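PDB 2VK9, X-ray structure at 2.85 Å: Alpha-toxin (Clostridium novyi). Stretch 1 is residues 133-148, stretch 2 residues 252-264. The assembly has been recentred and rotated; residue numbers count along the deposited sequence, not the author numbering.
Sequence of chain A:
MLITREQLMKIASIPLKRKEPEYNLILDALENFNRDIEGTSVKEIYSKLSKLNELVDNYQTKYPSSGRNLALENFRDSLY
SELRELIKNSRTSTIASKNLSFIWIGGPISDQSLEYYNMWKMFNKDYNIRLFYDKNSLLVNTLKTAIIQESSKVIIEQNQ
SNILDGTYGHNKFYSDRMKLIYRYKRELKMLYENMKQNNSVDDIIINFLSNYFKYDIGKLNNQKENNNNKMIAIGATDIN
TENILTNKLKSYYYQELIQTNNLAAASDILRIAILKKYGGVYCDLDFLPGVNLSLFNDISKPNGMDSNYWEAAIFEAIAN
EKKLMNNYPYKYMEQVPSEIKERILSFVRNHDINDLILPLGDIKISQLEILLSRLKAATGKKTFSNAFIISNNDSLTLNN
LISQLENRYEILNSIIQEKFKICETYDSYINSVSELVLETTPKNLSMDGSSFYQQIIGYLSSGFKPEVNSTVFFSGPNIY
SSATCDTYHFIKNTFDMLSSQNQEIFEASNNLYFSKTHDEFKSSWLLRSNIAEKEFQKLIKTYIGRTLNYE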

# COMPACT_ATOMS: atom_id res chain seq x y z
N TYR A 133 -16.81 1.10 -4.55
CA TYR A 133 -16.88 2.49 -4.16
C TYR A 133 -17.77 2.65 -2.94
O TYR A 133 -18.46 1.71 -2.53
CB TYR A 133 -17.37 3.33 -5.32
CG TYR A 133 -18.88 3.41 -5.48
CD1 TYR A 133 -19.62 2.28 -5.83
CD2 TYR A 133 -19.55 4.63 -5.33
CE1 TYR A 133 -20.99 2.36 -6.01
CE2 TYR A 133 -20.92 4.72 -5.51
CZ TYR A 133 -21.64 3.58 -5.85
OH TYR A 133 -23.01 3.66 -6.02
N ASP A 134 -17.75 3.84 -2.35
CA ASP A 134 -18.52 4.11 -1.17
C ASP A 134 -19.57 5.18 -1.48
O ASP A 134 -19.30 6.39 -1.45
CB ASP A 134 -17.61 4.53 -0.02
CG ASP A 134 -18.34 4.66 1.29
OD1 ASP A 134 -19.57 4.84 1.28
OD2 ASP A 134 -17.67 4.59 2.34
N LYS A 135 -20.77 4.69 -1.77
CA LYS A 135 -21.92 5.50 -2.13
C LYS A 135 -22.19 6.57 -1.09
O LYS A 135 -22.62 7.68 -1.40
CB LYS A 135 -23.15 4.60 -2.28
CG LYS A 135 -24.39 5.29 -2.78
CD LYS A 135 -25.59 4.38 -2.67
CE LYS A 135 -26.71 4.89 -3.57
NZ LYS A 135 -28.06 4.50 -3.08
N ASN A 136 -21.92 6.22 0.17
CA ASN A 136 -22.24 7.11 1.27
C ASN A 136 -21.22 8.20 1.50
O ASN A 136 -21.47 9.14 2.26
CB ASN A 136 -22.48 6.31 2.55
CG ASN A 136 -23.86 5.67 2.59
OD1 ASN A 136 -24.20 5.03 3.57
ND2 ASN A 136 -24.65 5.85 1.54
N SER A 137 -20.06 8.08 0.85
CA SER A 137 -18.99 9.04 1.05
C SER A 137 -18.36 9.39 -0.29
O SER A 137 -17.34 8.80 -0.70
CB SER A 137 -17.96 8.48 2.04
OG SER A 137 -17.07 7.60 1.39
N LEU A 138 -19.01 10.33 -0.98
CA LEU A 138 -18.66 10.68 -2.35
C LEU A 138 -18.22 12.13 -2.42
O LEU A 138 -18.01 12.69 -3.51
CB LEU A 138 -19.88 10.47 -3.25
CG LEU A 138 -20.22 9.06 -3.70
CD1 LEU A 138 -21.68 8.98 -4.08
CD2 LEU A 138 -19.37 8.71 -4.86
N LEU A 139 -18.10 12.74 -1.25
CA LEU A 139 -17.79 14.14 -1.15
C LEU A 139 -16.51 14.37 -0.35
O LEU A 139 -16.18 15.51 -0.03
CB LEU A 139 -18.94 14.88 -0.49
CG LEU A 139 -20.26 14.98 -1.24
CD1 LEU A 139 -21.26 15.70 -0.35
CD2 LEU A 139 -20.07 15.70 -2.59
N VAL A 140 -15.80 13.29 -0.05
CA VAL A 140 -14.60 13.37 0.77
C VAL A 140 -13.53 14.21 0.06
O VAL A 140 -12.88 15.05 0.67
CB VAL A 140 -14.06 11.98 1.13
CG1 VAL A 140 -12.92 12.11 2.12
CG2 VAL A 140 -15.17 11.11 1.71
N ASN A 141 -13.38 13.99 -1.24
CA ASN A 141 -12.46 14.77 -2.03
C ASN A 141 -12.80 16.26 -2.03
O ASN A 141 -11.92 17.09 -1.88
CB ASN A 141 -12.43 14.23 -3.44
CG ASN A 141 -11.49 14.99 -4.32
OD1 ASN A 141 -10.29 15.05 -4.06
ND2 ASN A 141 -12.03 15.61 -5.37
N THR A 142 -14.09 16.59 -2.19
CA THR A 142 -14.55 17.97 -2.08
C THR A 142 -14.28 18.53 -0.68
O THR A 142 -13.88 19.69 -0.55
CB THR A 142 -16.05 18.11 -2.45
OG1 THR A 142 -16.16 18.22 -3.87
CG2 THR A 142 -16.69 19.35 -1.82
N LEU A 143 -14.49 17.71 0.34
CA LEU A 143 -14.21 18.11 1.72
C LEU A 143 -12.74 18.43 1.94
O LEU A 143 -12.43 19.45 2.54
CB LEU A 143 -14.68 17.04 2.72
CG LEU A 143 -14.23 17.26 4.17
CD1 LEU A 143 -14.89 18.48 4.77
CD2 LEU A 143 -14.49 16.03 5.03
N LYS A 144 -11.84 17.58 1.46
CA LYS A 144 -10.40 17.82 1.63
C LYS A 144 -9.96 19.13 0.97
O LYS A 144 -9.26 19.93 1.59
CB LYS A 144 -9.56 16.66 1.07
CG LYS A 144 -8.09 16.76 1.45
CD LYS A 144 -7.26 15.77 0.70
CE LYS A 144 -5.79 15.98 1.00
NZ LYS A 144 -4.96 15.22 0.03
N THR A 145 -10.38 19.32 -0.28
CA THR A 145 -10.16 20.56 -1.00
C THR A 145 -10.66 21.74 -0.17
O THR A 145 -9.92 22.70 0.06
CB THR A 145 -10.84 20.55 -2.39
OG1 THR A 145 -10.24 19.54 -3.20
CG2 THR A 145 -10.70 21.91 -3.09
N ALA A 146 -11.90 21.65 0.31
CA ALA A 146 -12.47 22.73 1.09
C ALA A 146 -11.58 23.07 2.28
O ALA A 146 -11.23 24.23 2.48
CB ALA A 146 -13.89 22.39 1.53
N ILE A 147 -11.18 22.05 3.04
CA ILE A 147 -10.34 22.24 4.22
C ILE A 147 -9.09 23.01 3.87
O ILE A 147 -8.76 23.98 4.54
CB ILE A 147 -9.93 20.90 4.89
CG1 ILE A 147 -11.15 20.16 5.44
CG2 ILE A 147 -8.91 21.14 6.00
CD1 ILE A 147 -11.99 20.99 6.38
N ILE A 148 -8.41 22.58 2.80
CA ILE A 148 -7.17 23.22 2.35
C ILE A 148 -7.43 24.64 1.86
O ILE A 148 -6.89 25.58 2.44
CB ILE A 148 -6.43 22.40 1.27
CG1 ILE A 148 -5.83 21.14 1.88
CG2 ILE A 148 -5.32 23.21 0.62
CD1 ILE A 148 -5.35 20.13 0.86
N TYR A 252 -10.73 2.10 11.26
CA TYR A 252 -9.60 2.80 10.69
C TYR A 252 -10.02 3.45 9.37
O TYR A 252 -9.50 4.51 9.00
CB TYR A 252 -8.42 1.87 10.48
CG TYR A 252 -8.04 0.98 11.64
CD1 TYR A 252 -7.60 -0.32 11.41
CD2 TYR A 252 -8.09 1.43 12.96
CE1 TYR A 252 -7.22 -1.15 12.44
CE2 TYR A 252 -7.72 0.61 14.01
CZ TYR A 252 -7.28 -0.68 13.74
OH TYR A 252 -6.91 -1.54 14.76
N TYR A 253 -10.96 2.80 8.68
CA TYR A 253 -11.49 3.33 7.43
C TYR A 253 -12.13 4.70 7.64
O TYR A 253 -11.78 5.66 6.96
CB TYR A 253 -12.48 2.33 6.80
CG TYR A 253 -13.16 2.84 5.54
CD1 TYR A 253 -12.49 2.86 4.32
CD2 TYR A 253 -14.47 3.30 5.59
CE1 TYR A 253 -13.11 3.33 3.16
CE2 TYR A 253 -15.11 3.76 4.43
CZ TYR A 253 -14.41 3.79 3.23
OH TYR A 253 -15.05 4.25 2.11
N TYR A 254 -13.04 4.79 8.60
CA TYR A 254 -13.71 6.06 8.88
C TYR A 254 -12.79 7.11 9.49
O TYR A 254 -13.01 8.31 9.31
CB TYR A 254 -14.97 5.85 9.73
CG TYR A 254 -16.06 5.17 8.94
CD1 TYR A 254 -16.41 3.85 9.20
CD2 TYR A 254 -16.72 5.84 7.90
CE1 TYR A 254 -17.41 3.21 8.46
CE2 TYR A 254 -17.71 5.21 7.16
CZ TYR A 254 -18.05 3.90 7.45
OH TYR A 254 -19.04 3.27 6.73
N GLN A 255 -11.75 6.64 10.18
CA GLN A 255 -10.71 7.50 10.71
C GLN A 255 -9.96 8.20 9.57
O GLN A 255 -9.71 9.40 9.62
CB GLN A 255 -9.74 6.67 11.54
CG GLN A 255 -8.60 7.46 12.15
CD GLN A 255 -7.65 6.60 12.93
OE1 GLN A 255 -8.06 5.81 13.79
NE2 GLN A 255 -6.35 6.75 12.66
N GLU A 256 -9.62 7.45 8.54
CA GLU A 256 -8.96 8.03 7.39
C GLU A 256 -9.91 8.94 6.60
O GLU A 256 -9.49 9.92 6.00
CB GLU A 256 -8.38 6.94 6.50
CG GLU A 256 -7.33 6.08 7.20
CD GLU A 256 -6.18 6.90 7.80
OE1 GLU A 256 -5.64 7.79 7.12
OE2 GLU A 256 -5.81 6.62 8.96
N LEU A 257 -11.19 8.61 6.61
CA LEU A 257 -12.19 9.34 5.87
C LEU A 257 -12.49 10.69 6.52
O LEU A 257 -12.59 11.72 5.85
CB LEU A 257 -13.47 8.50 5.80
CG LEU A 257 -14.09 8.22 4.43
CD1 LEU A 257 -13.08 7.58 3.50
CD2 LEU A 257 -15.28 7.30 4.61
N ILE A 258 -12.61 10.69 7.85
CA ILE A 258 -13.10 11.85 8.58
C ILE A 258 -11.99 12.65 9.27
O ILE A 258 -11.83 13.86 9.02
CB ILE A 258 -14.21 11.42 9.57
CG1 ILE A 258 -15.48 11.02 8.81
CG2 ILE A 258 -14.52 12.50 10.61
CD1 ILE A 258 -16.00 12.07 7.80
N GLN A 259 -11.21 11.99 10.13
CA GLN A 259 -10.18 12.65 10.92
C GLN A 259 -8.98 13.13 10.08
O GLN A 259 -8.45 14.21 10.33
CB GLN A 259 -9.73 11.74 12.08
CG GLN A 259 -8.53 12.22 12.89
CD GLN A 259 -8.13 11.22 13.97
OE1 GLN A 259 -8.80 11.10 15.01
NE2 GLN A 259 -7.03 10.49 13.73
N THR A 260 -8.56 12.34 9.09
CA THR A 260 -7.38 12.72 8.30
C THR A 260 -7.68 13.02 6.86
O THR A 260 -6.81 13.52 6.15
CB THR A 260 -6.26 11.66 8.34
OG1 THR A 260 -6.64 10.51 7.56
CG2 THR A 260 -5.97 11.24 9.76
N ASN A 261 -8.89 12.69 6.42
CA ASN A 261 -9.31 12.98 5.05
C ASN A 261 -8.34 12.42 3.99
O ASN A 261 -8.07 13.03 2.95
CB ASN A 261 -9.56 14.48 4.88
CG ASN A 261 -10.51 15.03 5.95
OD1 ASN A 261 -10.25 16.07 6.55
ND2 ASN A 261 -11.61 14.32 6.19
N ASN A 262 -7.83 11.23 4.28
CA ASN A 262 -6.88 10.60 3.40
C ASN A 262 -7.47 9.38 2.68
O ASN A 262 -7.58 8.28 3.25
CB ASN A 262 -5.60 10.26 4.16
CG ASN A 262 -4.51 9.73 3.26
OD1 ASN A 262 -4.67 9.56 2.04
ND2 ASN A 262 -3.37 9.45 3.86
N LEU A 263 -7.85 9.59 1.43
CA LEU A 263 -8.48 8.56 0.63
C LEU A 263 -7.52 7.45 0.24
O LEU A 263 -7.90 6.29 0.19
CB LEU A 263 -9.16 9.17 -0.60
CG LEU A 263 -10.33 10.11 -0.30
CD1 LEU A 263 -10.70 10.94 -1.52
CD2 LEU A 263 -11.56 9.35 0.21
N ALA A 264 -6.26 7.80 -0.00
CA ALA A 264 -5.23 6.80 -0.25
C ALA A 264 -5.12 5.84 0.93
O ALA A 264 -5.03 4.62 0.75
CB ALA A 264 -3.90 7.44 -0.55

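A small, mostly apolar contact, burying 468 Å² over both sides, sets the start of one helix against the end of another and the turn that follows it, with a single hydrogen bond, from Tyr253 to Asp134, at one end. The two stretches belong to one chain but are far apart in sequence: any two residues that touch are at least 114 positions apart in sequence. In stretch 1 a type I beta turn from Asp134 to Ser137, closed by Ser137 N to Asp134 O at 3.0 Å, leads to Leu139 at the N-cap position and then to the helix from Val140 onward. In stretch 2 a helix runs in from earlier in the chain, widens into a pi-type turn at 255-259, and gives way to Asn261, whose positive phi (54°) turns the backbone before a new helix begins at Leu263. The backbones come nearest where Lys144 CA lies 6.0 Å from Asn261 CA.

The polar end is built by the turn. Tyr253 OH donates to Asp134 OD2 at 2.7 Å, a short bond to a charged acceptor, and the carboxylate oxygen lies at the edge of the ring, near its plane. The CA-to-CB bond of Tyr253 points sideways, but the long t rotamer side chain carries its hydroxyl across to stretch 1. The other carboxylate oxygen serves its own turn: Asn136 N donates to Asp134 OD1 at 2.9 Å, so the aspartate braces the loop while it receives the tyrosine. Ser137 lies beside this pair, its OG 3.7 Å from Leu257 CD2.

Val140 is the center of the apolar packing. Its CG2 is 4.1 Å from Leu257 CG, and its CG1 is 3.6 Å from Leu263 CD2, so one branched side chain touches leucines from both helical segments of stretch 2. Leu263 also reaches the next residue along, with CD1 4.2 Å from Asn141 CB. These are van der Waals contacts, favored because they remove hydrocarbon surface from water.

Asn261 has the largest covered area of any residue here, 86 Å², yet makes no hydrogen bond to stretch 1. Its amide is turned back on its own helix: ND2 donates to Leu257 O at 2.8 Å and, weakly, to Ile258 O at 2.9 Å. Leu257 O thus gains a side-chain donor near the end of its helix, where the backbone pattern has changed: Thr260 N and Asn262 N bond instead to Gln255 O and Glu256 O. With ND2 engaged in this way, the amide still lies against hydrocarbon: Leu143 CD2 is 3.5 Å from Asn261 ND2, and Ile147 CG1 is 4.3 Å from Asn261 OD1. The aliphatic part of Lys144 completes this end, its CD 3.6 Å from Asn261 O, while its extended all-t chain runs on toward the amine. Val140, Leu143, Lys144 and Ile147, at positions i, i+3, i+4 and i+7, thus present one side of their helix to stretch 2.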